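Local coordinates for suppressor of fused homolog (Drosophila melanogaster, PDB 6LPH), which probably binds and sequesters DNA-binding transcription factors, and is present here as its N-terminal part, at residues A[95-107]-A[185-197]. Numbering follows the deposited sequence.
Sequences VTRSGMGFELTFR and DTPTGTVDFCQIV
F102–T105 runs parallel to D192–Q195 at the centre of a mixed sheet, and the same partner strand also meets R97 at T190, a type II' turn from S98 to G101 intervening. Across the regular part, E103 N donates to D192 O (3.0 Å), C194 N to E103 O, T105 N to C194 O and I196 N to T105 O. At the turn, T190 O takes S98 N, T190 N gives to T96 O, and G101 O receives D192 N.

F102, L104, C194 and I196 share one face. The C194 sulfur sits obliquely to the F102 ring, 4.8 Å from SG to its centroid, and farther along L104 CD2 touches I196 CD1 at 3.8 Å. On the other face T105 CG2 packs against F193 CD2. With T105 OG1 between backbone N and carbonyl carbon (chi1 79°), the hydroxyl lies across Q195 CB at 3.1 Å and hydrogen-bonds D178 of strand 172–186. R107 reaches back with an extended chain, and its NE meets Q195 OE1 (2.8 Å) from above the amide's carbonyl plane; the guanidinium and amide planes stand 64° apart. At the turn end a water joins S98 OG to T186 OG1, and S98 OG also bonds D81 N.

The R107 guanidinium also salt-bridges D178, which would offset its buried charge, with H71 and Q180 as further partners; Q195 NE2 bonds W229 O, so these polar groups tie the two central strands to 172–186 and the loop at W229.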
ATOM      1  N   VAL A  95      17.206  11.109  16.948  1.00 38.45           N
ATOM      2  CA  VAL A  95      16.525  10.228  15.991  1.00 38.13           C
ATOM      3  C   VAL A  95      16.323  10.951  14.647  1.00 36.57           C
ATOM      4  O   VAL A  95      15.811  12.081  14.591  1.00 34.57           O
ATOM      5  CB  VAL A  95      15.206   9.599  16.540  1.00 42.42           C
ATOM      6  CG1 VAL A  95      14.113  10.643  16.746  1.00 49.76           C
ATOM      7  CG2 VAL A  95      14.684   8.520  15.603  1.00 37.48           C
ATOM      8  N   THR A  96      16.749  10.278  13.578  1.00 30.85           N
ATOM      9  CA  THR A  96      16.727  10.813  12.216  1.00 29.67           C
ATOM     10  C   THR A  96      15.412  10.492  11.448  1.00 23.01           C
ATOM     11  O   THR A  96      15.057  11.186  10.499  1.00 24.05           O
ATOM     12  CB  THR A  96      17.968  10.306  11.451  1.00 31.44           C
ATOM     13  OG1 THR A  96      19.154  10.865  12.044  1.00 47.36           O
ATOM     14  CG2 THR A  96      17.918  10.740  10.047  1.00 35.88           C
ATOM     15  N   ARG A  97      14.706   9.457  11.876  1.00 23.28           N
ATOM     16  CA  ARG A  97      13.436   9.043  11.240  1.00 20.87           C
ATOM     17  C   ARG A  97      12.268  10.022  11.458  1.00 18.65           C
ATOM     18  O   ARG A  97      12.183  10.687  12.495  1.00 18.75           O
ATOM     19  CB  ARG A  97      13.003   7.695  11.801  1.00 23.92           C
ATOM     20  CG  ARG A  97      13.981   6.557  11.596  1.00 32.20           C
ATOM     21  CD  ARG A  97      13.342   5.238  11.978  1.00 35.33           C
ATOM     22  NE  ARG A  97      12.254   5.453  12.918  1.00 37.08           N
ATOM     23  CZ  ARG A  97      12.364   5.366  14.239  1.00 40.29           C
ATOM     24  NH1 ARG A  97      13.533   5.046  14.806  1.00 42.58           N
ATOM     25  NH2 ARG A  97      11.288   5.603  14.991  1.00 42.02           N
ATOM     26  N   SER A  98      11.328  10.063  10.514  1.00 16.30           N
ATOM     27  CA  SER A  98      10.110  10.842  10.707  1.00 15.68           C
ATOM     28  C   SER A  98       9.063   9.868  11.260  1.00 14.71           C
ATOM     29  O   SER A  98       8.645   8.973  10.541  1.00 14.92           O
ATOM     30  CB  SER A  98       9.631  11.421   9.362  1.00 15.05           C
ATOM     31  OG  SER A  98       8.397  12.097   9.504  1.00 14.17           O
ATOM     32  N   GLY A  99       8.670  10.014  12.527  1.00 15.02           N
ATOM     33  CA  GLY A  99       7.701   9.088  13.142  1.00 16.21           C
ATOM     34  C   GLY A  99       8.280   7.694  13.107  1.00 15.65           C
ATOM     35  O   GLY A  99       9.439   7.505  13.490  1.00 15.51           O
ATOM     36  N   MET A 100       7.498   6.727  12.620  1.00 14.28           N
ATOM     37  CA  MET A 100       8.035   5.374  12.429  1.00 14.82           C
ATOM     38  C   MET A 100       9.065   5.279  11.294  1.00 14.55           C
ATOM     39  O   MET A 100       9.765   4.282  11.186  1.00 16.39           O
ATOM     40  CB  MET A 100       6.911   4.328  12.264  1.00 17.11           C
ATOM     41  CG  MET A 100       6.021   4.256  13.498  1.00 20.78           C
ATOM     42  SD  MET A 100       5.119   2.696  13.609  1.00 29.95           S
ATOM     43  CE  MET A 100       6.362   1.645  14.385  1.00 26.66           C
ATOM     44  N   GLY A 101       9.173   6.313  10.465  1.00 14.65           N
ATOM     45  CA  GLY A 101      10.268   6.390   9.486  1.00 15.41           C
ATOM     46  C   GLY A 101       9.899   5.830   8.119  1.00 15.36           C
ATOM     47  O   GLY A 101      10.765   5.676   7.231  1.00 16.26           O
ATOM     48  N   PHE A 102       8.611   5.528   7.948  1.00 13.42           N
ATOM     49  CA  PHE A 102       8.133   5.037   6.670  1.00 14.64           C
ATOM     50  C   PHE A 102       6.642   5.334   6.461  1.00 13.41           C
ATOM     51  O   PHE A 102       5.948   5.711   7.423  1.00 12.85           O
ATOM     52  CB  PHE A 102       8.408   3.521   6.551  1.00 15.63           C
ATOM     53  CG  PHE A 102       7.545   2.676   7.452  1.00 15.06           C
ATOM     54  CD1 PHE A 102       6.363   2.122   6.985  1.00 13.80           C
ATOM     55  CD2 PHE A 102       7.914   2.459   8.774  1.00 16.74           C
ATOM     56  CE1 PHE A 102       5.572   1.340   7.812  1.00 16.82           C
ATOM     57  CE2 PHE A 102       7.117   1.697   9.604  1.00 20.28           C
ATOM     58  CZ  PHE A 102       5.949   1.142   9.126  1.00 19.27           C
ATOM     59  N   GLU A 103       6.185   5.225   5.205  1.00 12.01           N
ATOM     60  CA  GLU A 103       4.760   5.111   4.899  1.00 11.26           C
ATOM     61  C   GLU A 103       4.570   3.863   4.070  1.00 11.19           C
ATOM     62  O   GLU A 103       5.527   3.343   3.482  1.00 10.99           O
ATOM     63  CB  GLU A 103       4.181   6.346   4.156  1.00 10.63           C
ATOM     64  CG  GLU A 103       4.209   7.656   4.992  1.00 11.68           C
ATOM     65  CD  GLU A 103       3.193   7.724   6.126  1.00 11.90           C
ATOM     66  OE1 GLU A 103       2.352   6.778   6.325  1.00 12.26           O
ATOM     67  OE2 GLU A 103       3.201   8.775   6.812  1.00 12.44           O
ATOM     68  N   LEU A 104       3.319   3.385   4.042  1.00 12.09           N
ATOM     69  CA  LEU A 104       2.970   2.215   3.276  1.00 10.55           C
ATOM     70  C   LEU A 104       2.530   2.581   1.855  1.00 10.84           C
ATOM     71  O   LEU A 104       1.797   3.575   1.658  1.00 11.21           O
ATOM     72  CB  LEU A 104       1.793   1.505   3.941  1.00 10.66           C
ATOM     73  CG  LEU A 104       2.102   0.963   5.356  1.00 11.80           C
ATOM     74  CD1 LEU A 104       0.831   0.470   6.032  1.00 13.74           C
ATOM     75  CD2 LEU A 104       3.148  -0.155   5.291  1.00 16.99           C
ATOM     76  N   THR A 105       2.973   1.788   0.875  1.00 10.48           N
ATOM     77  CA  THR A 105       2.391   1.850  -0.462  1.00 10.62           C
ATOM     78  C   THR A 105       1.871   0.471  -0.921  1.00 11.49           C
ATOM     79  O   THR A 105       2.214  -0.569  -0.331  1.00 12.32           O
ATOM     80  CB  THR A 105       3.324   2.469  -1.522  1.00 11.46           C
ATOM     81  OG1 THR A 105       4.285   1.504  -1.941  1.00 13.17           O
ATOM     82  CG2 THR A 105       4.086   3.732  -0.967  1.00 11.01           C
ATOM     83  N   PHE A 106       1.042   0.466  -1.958  1.00 10.40           N
ATOM     84  CA  PHE A 106       0.516  -0.806  -2.458  1.00 11.24           C
ATOM     85  C   PHE A 106       0.191  -0.607  -3.940  1.00 10.42           C
ATOM     86  O   PHE A 106      -0.264   0.473  -4.337  1.00 10.33           O
ATOM     87  CB  PHE A 106      -0.707  -1.188  -1.637  1.00 11.01           C
ATOM     88  CG  PHE A 106      -1.387  -2.493  -2.054  1.00 10.35           C
ATOM     89  CD1 PHE A 106      -0.686  -3.715  -2.046  1.00 10.86           C
ATOM     90  CD2 PHE A 106      -2.737  -2.503  -2.378  1.00 10.58           C
ATOM     91  CE1 PHE A 106      -1.304  -4.918  -2.371  1.00 11.52           C
ATOM     92  CE2 PHE A 106      -3.392  -3.728  -2.693  1.00 11.51           C
ATOM     93  CZ  PHE A 106      -2.666  -4.925  -2.708  1.00 10.98           C
ATOM     94  N   ARG A 107       0.529  -1.600  -4.759  1.00 10.61           N
ATOM     95  CA  ARG A 107       0.221  -1.539  -6.200  1.00 10.63           C
ATOM     96  C   ARG A 107      -0.734  -2.658  -6.551  1.00 11.11           C
ATOM     97  O   ARG A 107      -0.433  -3.856  -6.372  1.00 12.31           O
ATOM     98  CB  ARG A 107       1.470  -1.605  -7.049  1.00 10.56           C
ATOM     99  CG  ARG A 107       2.390  -0.376  -6.805  1.00 11.12           C
ATOM    100  CD  ARG A 107       3.628  -0.424  -7.666  1.00 10.74           C
ATOM    101  NE  ARG A 107       4.551   0.666  -7.315  1.00 11.22           N
ATOM    102  CZ  ARG A 107       4.467   1.910  -7.802  1.00 12.03           C
ATOM    103  NH1 ARG A 107       3.512   2.224  -8.713  1.00 11.10           N
ATOM    104  NH2 ARG A 107       5.361   2.839  -7.433  1.00 11.85           N
ATOM    105  N   ASP A 185      14.000  12.582   2.371  1.00 19.09           N
ATOM    106  CA  ASP A 185      14.219  13.338   3.587  1.00 18.25           C
ATOM    107  C   ASP A 185      13.080  14.340   3.623  1.00 19.56           C
ATOM    108  O   ASP A 185      12.579  14.753   2.567  1.00 21.95           O
ATOM    109  CB  ASP A 185      15.554  14.087   3.517  1.00 20.82           C
ATOM    110  CG  ASP A 185      15.965  14.685   4.857  1.00 22.89           C
ATOM    111  OD1 ASP A 185      15.439  14.238   5.897  1.00 22.22           O
ATOM    112  OD2 ASP A 185      16.832  15.596   4.884  1.00 24.91           O
ATOM    113  N   THR A 186      12.644  14.714   4.824  1.00 17.38           N
ATOM    114  CA  THR A 186      11.593  15.721   4.966  1.00 17.60           C
ATOM    115  C   THR A 186      11.947  16.613   6.124  1.00 17.17           C
ATOM    116  O   THR A 186      12.850  16.274   6.887  1.00 19.06           O
ATOM    117  CB  THR A 186      10.189  15.091   5.237  1.00 16.42           C
ATOM    118  OG1 THR A 186      10.053  14.743   6.624  1.00 17.12           O
ATOM    119  CG2 THR A 186       9.927  13.848   4.353  1.00 17.42           C
ATOM    120  N   PRO A 187      11.263  17.775   6.251  1.00 17.03           N
ATOM    121  CA  PRO A 187      11.503  18.607   7.424  1.00 17.33           C
ATOM    122  C   PRO A 187      11.368  17.844   8.737  1.00 17.04           C
ATOM    123  O   PRO A 187      12.078  18.176   9.693  1.00 18.79           O
ATOM    124  CB  PRO A 187      10.427  19.683   7.314  1.00 17.72           C
ATOM    125  CG  PRO A 187      10.196  19.817   5.841  1.00 19.03           C
ATOM    126  CD  PRO A 187      10.438  18.467   5.246  1.00 16.77           C
ATOM    127  N   THR A 188      10.485  16.833   8.801  1.00 16.43           N
ATOM    128  CA  THR A 188      10.341  16.082  10.064  1.00 16.44           C
ATOM    129  C   THR A 188      11.179  14.788  10.129  1.00 16.06           C
ATOM    130  O   THR A 188      11.051  14.018  11.069  1.00 16.78           O
ATOM    131  CB  THR A 188       8.869  15.779  10.440  1.00 17.34           C
ATOM    132  OG1 THR A 188       8.257  15.013   9.395  1.00 18.90           O
ATOM    133  CG2 THR A 188       8.066  17.081  10.679  1.00 18.20           C
ATOM    134  N   GLY A 189      12.046  14.544   9.155  1.00 15.34           N
ATOM    135  CA  GLY A 189      12.849  13.333   9.213  1.00 15.68           C
ATOM    136  C   GLY A 189      12.768  12.509   7.957  1.00 15.14           C
ATOM    137  O   GLY A 189      12.145  12.922   6.985  1.00 15.06           O
ATOM    138  N   THR A 190      13.398  11.341   7.974  1.00 15.33           N
ATOM    139  CA  THR A 190      13.434  10.512   6.767  1.00 15.97           C
ATOM    140  C   THR A 190      12.125   9.706   6.703  1.00 14.90           C
ATOM    141  O   THR A 190      11.539   9.357   7.730  1.00 13.91           O
ATOM    142  CB  THR A 190      14.625   9.535   6.754  1.00 16.61           C
ATOM    143  OG1 THR A 190      14.571   8.719   7.931  1.00 20.17           O
ATOM    144  CG2 THR A 190      16.011  10.301   6.722  1.00 18.80           C
ATOM    145  N   VAL A 191      11.702   9.420   5.481  1.00 15.25           N
ATOM    146  CA  VAL A 191      10.498   8.598   5.198  1.00 15.91           C
ATOM    147  C   VAL A 191      10.889   7.628   4.091  1.00 14.79           C
ATOM    148  O   VAL A 191      11.175   8.061   2.974  1.00 15.22           O
ATOM    149  CB  VAL A 191       9.334   9.473   4.732  1.00 15.84           C
ATOM    150  CG1 VAL A 191       8.094   8.616   4.309  1.00 15.85           C
ATOM    151  CG2 VAL A 191       8.932  10.447   5.838  1.00 14.42           C
ATOM    152  N   ASP A 192      10.927   6.327   4.411  1.00 15.56           N
ATOM    153  CA  ASP A 192      11.075   5.264   3.395  1.00 17.02           C
ATOM    154  C   ASP A 192       9.669   4.946   2.886  1.00 14.77           C
ATOM    155  O   ASP A 192       8.752   4.874   3.685  1.00 16.68           O
ATOM    156  CB  ASP A 192      11.560   3.962   4.066  1.00 18.39           C
ATOM    157  CG  ASP A 192      13.040   3.965   4.390  1.00 24.67           C
ATOM    158  OD1 ASP A 192      13.724   4.951   4.059  1.00 30.13           O
ATOM    159  OD2 ASP A 192      13.536   2.959   4.967  1.00 30.65           O
ATOM    160  N   PHE A 193       9.487   4.694   1.595  1.00 12.71           N
ATOM    161  CA  PHE A 193       8.180   4.196   1.121  1.00 12.17           C
ATOM    162  C   PHE A 193       8.223   2.676   1.033  1.00 12.41           C
ATOM    163  O   PHE A 193       8.911   2.108   0.174  1.00 12.36           O
ATOM    164  CB  PHE A 193       7.762   4.896  -0.180  1.00 12.84           C
ATOM    165  CG  PHE A 193       7.451   6.363   0.030  1.00 14.34           C
ATOM    166  CD1 PHE A 193       8.463   7.348  -0.068  1.00 15.25           C
ATOM    167  CD2 PHE A 193       6.185   6.755   0.407  1.00 11.63           C
ATOM    168  CE1 PHE A 193       8.182   8.699   0.180  1.00 14.55           C
ATOM    169  CE2 PHE A 193       5.901   8.097   0.669  1.00 15.69           C
ATOM    170  CZ  PHE A 193       6.888   9.071   0.554  1.00 12.84           C
ATOM    171  N   CYS A 194       7.526   2.015   1.976  1.00 12.96           N
ATOM    172  CA  CYS A 194       7.549   0.564   2.080  1.00 12.33           C
ATOM    173  C   CYS A 194       6.367  -0.001   1.309  1.00 12.80           C
ATOM    174  O   CYS A 194       5.202   0.115   1.737  1.00 11.62           O
ATOM    175  CB  CYS A 194       7.486   0.126   3.548  1.00 14.13           C
ATOM    176  SG  CYS A 194       9.047   0.493   4.371  1.00 18.43           S
ATOM    177  N   GLN A 195       6.666  -0.619   0.170  1.00 11.97           N
ATOM    178  CA  GLN A 195       5.603  -1.157  -0.666  1.00 11.90           C
ATOM    179  C   GLN A 195       5.261  -2.573  -0.240  1.00 12.88           C
ATOM    180  O   GLN A 195       6.105  -3.489  -0.233  1.00 13.02           O
ATOM    181  CB  GLN A 195       5.983  -1.137  -2.143  1.00 12.47           C
ATOM    182  CG  GLN A 195       4.850  -1.592  -3.065  1.00 11.55           C
ATOM    183  CD  GLN A 195       5.252  -1.527  -4.513  1.00 12.30           C
ATOM    184  OE1 GLN A 195       5.638  -0.464  -5.022  1.00 13.49           O
ATOM    185  NE2 GLN A 195       5.186  -2.663  -5.191  1.00 11.97           N
ATOM    186  N   ILE A 196       3.992  -2.740   0.094  1.00 14.00           N
ATOM    187  CA  ILE A 196       3.464  -4.027   0.482  1.00 14.35           C
ATOM    188  C   ILE A 196       3.202  -4.836  -0.794  1.00 13.07           C
ATOM    189  O   ILE A 196       2.727  -4.286  -1.799  1.00 13.02           O
ATOM    190  CB  ILE A 196       2.229  -3.780   1.387  1.00 19.60           C
ATOM    191  CG1 ILE A 196       2.648  -3.748   2.860  1.00 21.15           C
ATOM    192  CG2 ILE A 196       1.223  -4.894   1.351  1.00 22.81           C
ATOM    193  CD1 ILE A 196       3.969  -3.126   3.155  1.00 22.91           C
ATOM    194  N   VAL A 197       3.549  -6.129  -0.773  1.00 13.49           N
ATOM    195  CA  VAL A 197       3.355  -7.034  -1.942  1.00 12.35           C
ATOM    196  C   VAL A 197       2.625  -8.286  -1.478  1.00 11.34           C
ATOM    197  O   VAL A 197       3.117  -8.979  -0.603  1.00 11.11           O
ATOM    198  CB  VAL A 197       4.709  -7.440  -2.590  1.00 12.00           C
ATOM    199  CG1 VAL A 197       4.526  -8.352  -3.821  1.00 11.60           C
ATOM    200  CG2 VAL A 197       5.501  -6.216  -2.974  1.00 11.89           C
TER
HETATM  201  O   HOH W   1       7.759  13.288   7.086  1.00 36.05           O
HETATM  202  O   HOH W   2      13.255   6.402   7.624  1.00 19.38           O
HETATM  203  O   HOH W   3       2.089  -4.457  -4.411  1.00 11.18           O